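Local coordinates for protein PTS system glucose-specific EIIA component (Mycoplasma capricolum, PDB 2GPR) that probably relays a phosphoryl group from phospho-HPr to the EIIB domain within the phosphoenolpyruvate-dependent phosphotransferase system that imports and phosphorylates glucose, at residues I127-V139 with V144-K154. Numbering follows the deposited sequence.
Sequences IFTNNGGKTLEIV and VKQGDVVAILK
Leu-153 fills the bend of 127-139, where its side chain and that of Phe-128 run antiparallel past each other. The isobutyl group reaches into the loop because CG lies opposite the backbone N (chi1 -170°): CD2 lies 4.0 Å from Phe-128 CD2 and packs against Asn-131 CB, while CD1 sits over one face of the Phe-128 ring, out toward its rim. Leu-136 CD2 lies over that same face, again off-centre, though the two methyls are modelled too close together for their positions to be exact. Leu-136 CD1 turns to Ala-151 CB at 3.7 Å. Val-139 CG2 approaches the same methyl, and Phe-38 of strand 36-42 also packs against Ala-151. Chain 135-139 runs antiparallel to strand 149-153, whose other edge pairs with strand 8-11, so the C-terminal strand is held between an N-terminal strand and this returning loop in the antiparallel beta-sandwich of the glucose-type IIA domain. Val-150 and Ala-151 both face Val-10 there, forming a classic beta bulge. On the loop side, Lys-154 N donates to Thr-135 O at 3.1 Å, nearly in line with the carbonyl bond, and Leu-153 CA adds a CH...O contact to the same oxygen. Further along, Ile-152 N donates to Ile-138 O, an oxygen whose position is less certain. Ile-138 and Ile-152 run alongside each other nearer the surface, Ile-138 CD1 resting 4.0 Å from Ile-152 CG1. At the polar edge Glu-137 stretches alongside Lys-154, its OE2 3.8 Å from Lys-154 CD; the lysine bends beyond this point and NZ stays 5.1 Å from Glu-137 OE2, making a weak hydrogen bond to Asn-5 instead.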
ATOM      1  N   ILE A 127      -2.152   4.591   1.543  1.00 27.22           N
ATOM      2  CA  ILE A 127      -3.075   5.577   2.049  1.00 26.75           C
ATOM      3  C   ILE A 127      -4.471   5.129   2.002  1.00 22.62           C
ATOM      4  O   ILE A 127      -4.871   4.405   1.131  1.00 23.96           O
ATOM      5  CB  ILE A 127      -2.973   6.890   1.291  1.00 32.82           C
ATOM      6  CG1 ILE A 127      -2.845   6.621  -0.191  1.00 34.88           C
ATOM      7  CG2 ILE A 127      -1.792   7.761   1.737  1.00 34.35           C
ATOM      8  CD1 ILE A 127      -3.500   7.753  -0.981  1.00 34.81           C
ATOM      9  N   PHE A 128      -5.221   5.580   2.952  1.00 23.01           N
ATOM     10  CA  PHE A 128      -6.621   5.301   2.952  1.00 24.30           C
ATOM     11  C   PHE A 128      -7.279   6.435   2.198  1.00 28.32           C
ATOM     12  O   PHE A 128      -7.291   7.636   2.662  1.00 27.73           O
ATOM     13  CB  PHE A 128      -7.222   5.163   4.353  1.00 24.45           C
ATOM     14  CG  PHE A 128      -6.475   4.185   5.198  1.00 22.95           C
ATOM     15  CD1 PHE A 128      -5.219   4.520   5.698  1.00 22.03           C
ATOM     16  CD2 PHE A 128      -6.999   2.922   5.464  1.00 22.22           C
ATOM     17  CE1 PHE A 128      -4.481   3.587   6.425  1.00 24.49           C
ATOM     18  CE2 PHE A 128      -6.307   2.013   6.263  1.00 22.41           C
ATOM     19  CZ  PHE A 128      -5.027   2.335   6.711  1.00 22.80           C
ATOM     20  N   THR A 129      -7.709   6.061   0.972  1.00 28.78           N
ATOM     21  CA  THR A 129      -8.361   6.979   0.099  1.00 27.97           C
ATOM     22  C   THR A 129      -9.819   7.181   0.519  1.00 29.40           C
ATOM     23  O   THR A 129     -10.493   8.105   0.114  1.00 28.18           O
ATOM     24  CB  THR A 129      -8.164   6.585  -1.370  1.00 25.98           C
ATOM     25  OG1 THR A 129      -7.252   7.533  -1.973  1.00 27.38           O
ATOM     26  CG2 THR A 129      -9.524   6.519  -2.121  1.00 22.82           C
ATOM     27  N   ASN A 130     -10.269   6.315   1.403  1.00 30.72           N
ATOM     28  CA  ASN A 130     -11.588   6.403   1.907  1.00 29.82           C
ATOM     29  C   ASN A 130     -11.753   5.572   3.181  1.00 30.44           C
ATOM     30  O   ASN A 130     -11.508   4.380   3.211  1.00 30.63           O
ATOM     31  CB  ASN A 130     -12.576   6.075   0.810  1.00 28.55           C
ATOM     32  CG  ASN A 130     -13.987   5.910   1.332  1.00 29.76           C
ATOM     33  OD1 ASN A 130     -14.825   5.216   0.716  1.00 34.11           O
ATOM     34  ND2 ASN A 130     -14.273   6.512   2.460  1.00 26.20           N
ATOM     35  N   ASN A 131     -12.230   6.197   4.237  1.00 33.90           N
ATOM     36  CA  ASN A 131     -12.416   5.491   5.500  1.00 37.48           C
ATOM     37  C   ASN A 131     -13.763   5.583   6.188  1.00 38.11           C
ATOM     38  O   ASN A 131     -14.553   4.661   6.153  1.00 38.41           O
ATOM     39  CB  ASN A 131     -11.317   5.821   6.516  1.00 40.22           C
ATOM     40  CG  ASN A 131     -11.143   7.313   6.735  1.00 42.32           C
ATOM     41  OD1 ASN A 131     -12.026   8.139   6.507  1.00 43.39           O
ATOM     42  ND2 ASN A 131      -9.945   7.666   7.115  1.00 43.75           N
ATOM     43  N   GLY A 132     -13.979   6.668   6.922  1.00 41.40           N
ATOM     44  CA  GLY A 132     -15.181   6.825   7.756  1.00 42.07           C
ATOM     45  C   GLY A 132     -14.762   6.580   9.208  1.00 44.50           C
ATOM     46  O   GLY A 132     -14.895   7.454  10.091  1.00 45.51           O
ATOM     47  N   GLY A 133     -14.161   5.372   9.407  1.00 44.12           N
ATOM     48  CA  GLY A 133     -13.586   4.916  10.649  1.00 37.98           C
ATOM     49  C   GLY A 133     -12.222   5.493  10.691  1.00 36.81           C
ATOM     50  O   GLY A 133     -11.306   4.893  11.150  1.00 38.64           O
ATOM     51  N   LYS A 134     -12.131   6.668  10.120  1.00 38.60           N
ATOM     52  CA  LYS A 134     -10.930   7.438   9.910  1.00 41.01           C
ATOM     53  C   LYS A 134      -9.945   7.534  11.044  1.00 43.66           C
ATOM     54  O   LYS A 134      -9.203   8.565  11.143  1.00 46.81           O
ATOM     55  CB  LYS A 134     -11.191   8.817   9.348  1.00 42.18           C
ATOM     56  CG  LYS A 134     -11.582   9.812  10.397  1.00 44.34           C
ATOM     57  CD  LYS A 134     -12.658  10.765   9.892  1.00 46.92           C
ATOM     58  CE  LYS A 134     -13.898  10.022   9.417  1.00 49.79           C
ATOM     59  NZ  LYS A 134     -13.749   9.356   8.116  1.00 49.82           N
ATOM     60  N   THR A 135      -9.879   6.501  11.876  1.00 40.71           N
ATOM     61  CA  THR A 135      -8.859   6.548  12.880  1.00 40.84           C
ATOM     62  C   THR A 135      -7.870   5.442  12.741  1.00 36.56           C
ATOM     63  O   THR A 135      -8.262   4.283  12.692  1.00 35.00           O
ATOM     64  CB  THR A 135      -9.352   6.749  14.343  1.00 40.75           C
ATOM     65  OG1 THR A 135      -9.517   5.511  15.006  1.00 39.38           O
ATOM     66  CG2 THR A 135     -10.681   7.519  14.314  1.00 40.18           C
ATOM     67  N   LEU A 136      -6.593   5.811  12.688  1.00 34.00           N
ATOM     68  CA  LEU A 136      -5.560   4.813  12.755  1.00 32.35           C
ATOM     69  C   LEU A 136      -5.179   4.733  14.232  1.00 31.18           C
ATOM     70  O   LEU A 136      -4.269   5.485  14.567  1.00 34.93           O
ATOM     71  CB  LEU A 136      -4.316   5.274  11.974  1.00 34.26           C
ATOM     72  CG  LEU A 136      -4.413   5.149  10.453  1.00 33.49           C
ATOM     73  CD1 LEU A 136      -3.882   3.785  10.011  1.00 30.76           C
ATOM     74  CD2 LEU A 136      -5.877   5.309  10.040  1.00 34.92           C
ATOM     75  N   GLU A 137      -5.942   3.970  15.128  1.00 27.53           N
ATOM     76  CA  GLU A 137      -5.623   3.923  16.608  1.00 28.04           C
ATOM     77  C   GLU A 137      -4.078   3.703  16.654  1.00 33.29           C
ATOM     78  O   GLU A 137      -3.327   4.562  17.173  1.00 35.44           O
ATOM     79  CB  GLU A 137      -6.510   2.888  17.566  1.00 23.18           C
ATOM     80  CG  GLU A 137      -7.049   3.306  19.053  1.00 18.41           C
ATOM     81  CD  GLU A 137      -7.752   2.220  20.043  1.00 12.09           C
ATOM     82  OE1 GLU A 137      -7.109   1.200  20.270  1.00  6.37           O
ATOM     83  OE2 GLU A 137      -8.783   2.349  20.699  1.00 13.32           O
ATOM     84  N   ILE A 138      -3.582   2.725  15.890  1.00 32.30           N
ATOM     85  CA  ILE A 138      -2.163   2.432  15.940  1.00 33.00           C
ATOM     86  C   ILE A 138      -1.479   2.110  14.627  1.00 32.76           C
ATOM     87  O   ILE A 138      -1.920   1.248  13.876  1.00 36.67           O
ATOM     88  CB  ILE A 138      -1.935   1.249  16.907  1.00 34.56           C
ATOM     89  CG1 ILE A 138      -2.793   1.386  18.142  1.00 36.85           C
ATOM     90  CG2 ILE A 138      -0.476   1.047  17.312  1.00 34.52           C
ATOM     91  CD1 ILE A 138      -4.090   0.589  18.023  1.00 40.25           C
ATOM     92  N   VAL A 139      -0.327   2.745  14.400  1.00 27.45           N
ATOM     93  CA  VAL A 139       0.499   2.383  13.297  1.00 26.43           C
ATOM     94  C   VAL A 139       1.819   1.860  13.848  1.00 23.81           C
ATOM     95  O   VAL A 139       2.596   2.613  14.382  1.00 19.74           O
ATOM     96  CB  VAL A 139       0.823   3.472  12.247  1.00 29.05           C
ATOM     97  CG1 VAL A 139       1.840   2.875  11.246  1.00 27.45           C
ATOM     98  CG2 VAL A 139      -0.400   3.961  11.494  1.00 29.45           C
ATOM     99  N   VAL A 144       9.848  -4.222   9.817  1.00 28.17           N
ATOM    100  CA  VAL A 144       8.744  -5.188   9.742  1.00 25.10           C
ATOM    101  C   VAL A 144       8.948  -6.279   8.730  1.00 24.81           C
ATOM    102  O   VAL A 144       9.766  -6.226   7.837  1.00 24.67           O
ATOM    103  CB  VAL A 144       7.372  -4.536   9.403  1.00 24.27           C
ATOM    104  CG1 VAL A 144       6.926  -3.522  10.447  1.00 23.70           C
ATOM    105  CG2 VAL A 144       7.399  -3.880   8.030  1.00 24.64           C
ATOM    106  N   LYS A 145       8.106  -7.265   8.864  1.00 27.36           N
ATOM    107  CA  LYS A 145       8.072  -8.353   7.962  1.00 27.72           C
ATOM    108  C   LYS A 145       6.759  -8.347   7.251  1.00 27.10           C
ATOM    109  O   LYS A 145       5.696  -8.036   7.841  1.00 26.58           O
ATOM    110  CB  LYS A 145       8.286  -9.650   8.684  1.00 29.89           C
ATOM    111  CG  LYS A 145       9.678  -9.697   9.267  1.00 33.10           C
ATOM    112  CD  LYS A 145      10.668 -10.391   8.344  1.00 38.67           C
ATOM    113  CE  LYS A 145      10.993 -11.841   8.767  1.00 42.49           C
ATOM    114  NZ  LYS A 145      12.348 -12.306   8.387  1.00 44.72           N
ATOM    115  N   GLN A 146       6.830  -8.673   5.974  1.00 25.98           N
ATOM    116  CA  GLN A 146       5.629  -8.727   5.151  1.00 25.33           C
ATOM    117  C   GLN A 146       4.576  -9.634   5.797  1.00 26.66           C
ATOM    118  O   GLN A 146       4.854 -10.809   6.070  1.00 27.32           O
ATOM    119  CB  GLN A 146       5.971  -9.250   3.736  1.00 21.12           C
ATOM    120  CG  GLN A 146       4.745  -9.415   2.852  1.00 18.66           C
ATOM    121  CD  GLN A 146       4.168 -10.786   2.935  1.00 19.95           C
ATOM    122  OE1 GLN A 146       2.928 -10.988   3.102  1.00 17.52           O
ATOM    123  NE2 GLN A 146       5.077 -11.752   2.751  1.00 23.26           N
ATOM    124  N   GLY A 147       3.373  -9.089   6.067  1.00 24.09           N
ATOM    125  CA  GLY A 147       2.299  -9.875   6.665  1.00 21.03           C
ATOM    126  C   GLY A 147       2.178  -9.622   8.168  1.00 21.29           C
ATOM    127  O   GLY A 147       1.499 -10.355   8.899  1.00 22.00           O
ATOM    128  N   ASP A 148       2.868  -8.589   8.615  1.00 20.22           N
ATOM    129  CA  ASP A 148       2.885  -8.215  10.001  1.00 20.12           C
ATOM    130  C   ASP A 148       1.839  -7.209  10.167  1.00 17.92           C
ATOM    131  O   ASP A 148       1.728  -6.356   9.302  1.00 16.06           O
ATOM    132  CB  ASP A 148       4.202  -7.428  10.309  1.00 20.77           C
ATOM    133  CG  ASP A 148       5.446  -8.201  10.627  1.00 21.73           C
ATOM    134  OD1 ASP A 148       5.310  -9.454  10.439  1.00 23.90           O
ATOM    135  OD2 ASP A 148       6.481  -7.694  11.007  1.00 23.68           O
ATOM    136  N   VAL A 149       1.176  -7.195  11.297  1.00 19.11           N
ATOM    137  CA  VAL A 149       0.267  -6.098  11.499  1.00 20.92           C
ATOM    138  C   VAL A 149       1.076  -4.797  11.634  1.00 24.88           C
ATOM    139  O   VAL A 149       2.150  -4.764  12.218  1.00 26.19           O
ATOM    140  CB  VAL A 149      -0.760  -6.303  12.598  1.00 19.17           C
ATOM    141  CG1 VAL A 149      -1.465  -4.978  12.869  1.00 19.83           C
ATOM    142  CG2 VAL A 149      -1.772  -7.316  12.128  1.00 17.61           C
ATOM    143  N   VAL A 150       0.553  -3.724  11.059  1.00 25.82           N
ATOM    144  CA  VAL A 150       1.216  -2.436  10.929  1.00 22.88           C
ATOM    145  C   VAL A 150       0.273  -1.245  11.251  1.00 22.29           C
ATOM    146  O   VAL A 150       0.699  -0.114  11.413  1.00 24.42           O
ATOM    147  CB  VAL A 150       1.801  -2.411   9.485  1.00 21.82           C
ATOM    148  CG1 VAL A 150       1.714  -1.073   8.766  1.00 23.35           C
ATOM    149  CG2 VAL A 150       3.230  -2.927   9.480  1.00 23.12           C
ATOM    150  N   ALA A 151      -1.021  -1.498  11.348  1.00 20.50           N
ATOM    151  CA  ALA A 151      -1.978  -0.457  11.659  1.00 17.31           C
ATOM    152  C   ALA A 151      -3.347  -0.990  11.822  1.00 17.77           C
ATOM    153  O   ALA A 151      -3.741  -2.019  11.309  1.00 18.60           O
ATOM    154  CB  ALA A 151      -2.015   0.655  10.645  1.00 16.85           C
ATOM    155  N   ILE A 152      -4.062  -0.249  12.593  1.00 21.56           N
ATOM    156  CA  ILE A 152      -5.437  -0.520  12.949  1.00 22.34           C
ATOM    157  C   ILE A 152      -6.209   0.688  12.574  1.00 20.22           C
ATOM    158  O   ILE A 152      -5.774   1.798  12.913  1.00 17.91           O
ATOM    159  CB  ILE A 152      -5.573  -0.697  14.481  1.00 23.66           C
ATOM    160  CG1 ILE A 152      -4.737  -1.858  14.963  1.00 20.03           C
ATOM    161  CG2 ILE A 152      -7.017  -0.897  14.900  1.00 23.19           C
ATOM    162  CD1 ILE A 152      -5.256  -3.186  14.470  1.00 16.79           C
ATOM    163  N   LEU A 153      -7.262   0.448  11.782  1.00 23.48           N
ATOM    164  CA  LEU A 153      -8.264   1.439  11.347  1.00 24.52           C
ATOM    165  C   LEU A 153      -9.478   0.963  12.103  1.00 25.72           C
ATOM    166  O   LEU A 153     -10.033  -0.084  11.797  1.00 25.18           O
ATOM    167  CB  LEU A 153      -8.449   1.537   9.784  1.00 24.46           C
ATOM    168  CG  LEU A 153      -9.323   2.735   9.332  1.00 25.77           C
ATOM    169  CD1 LEU A 153      -8.516   4.032   9.172  1.00 24.28           C
ATOM    170  CD2 LEU A 153     -10.033   2.402   8.022  1.00 26.26           C
ATOM    171  N   LYS A 154      -9.685   1.567  13.259  1.00 29.12           N
ATOM    172  CA  LYS A 154     -10.677   1.100  14.199  1.00 31.33           C
ATOM    173  C   LYS A 154     -12.033   1.736  14.036  1.00 32.01           C
ATOM    174  O   LYS A 154     -12.116   2.980  14.032  1.00 26.82           O
ATOM    175  CB  LYS A 154     -10.139   1.134  15.642  1.00 32.79           C
ATOM    176  CG  LYS A 154     -10.955   0.311  16.638  1.00 33.94           C
ATOM    177  CD  LYS A 154     -10.270   0.070  17.997  1.00 34.57           C
ATOM    178  CE  LYS A 154     -10.445  -1.363  18.589  1.00 35.94           C
ATOM    179  NZ  LYS A 154     -11.703  -1.614  19.362  1.00 37.44           N
ATOM    180  OXT LYS A 154     -13.004   0.943  13.923  1.00 35.87           O
TER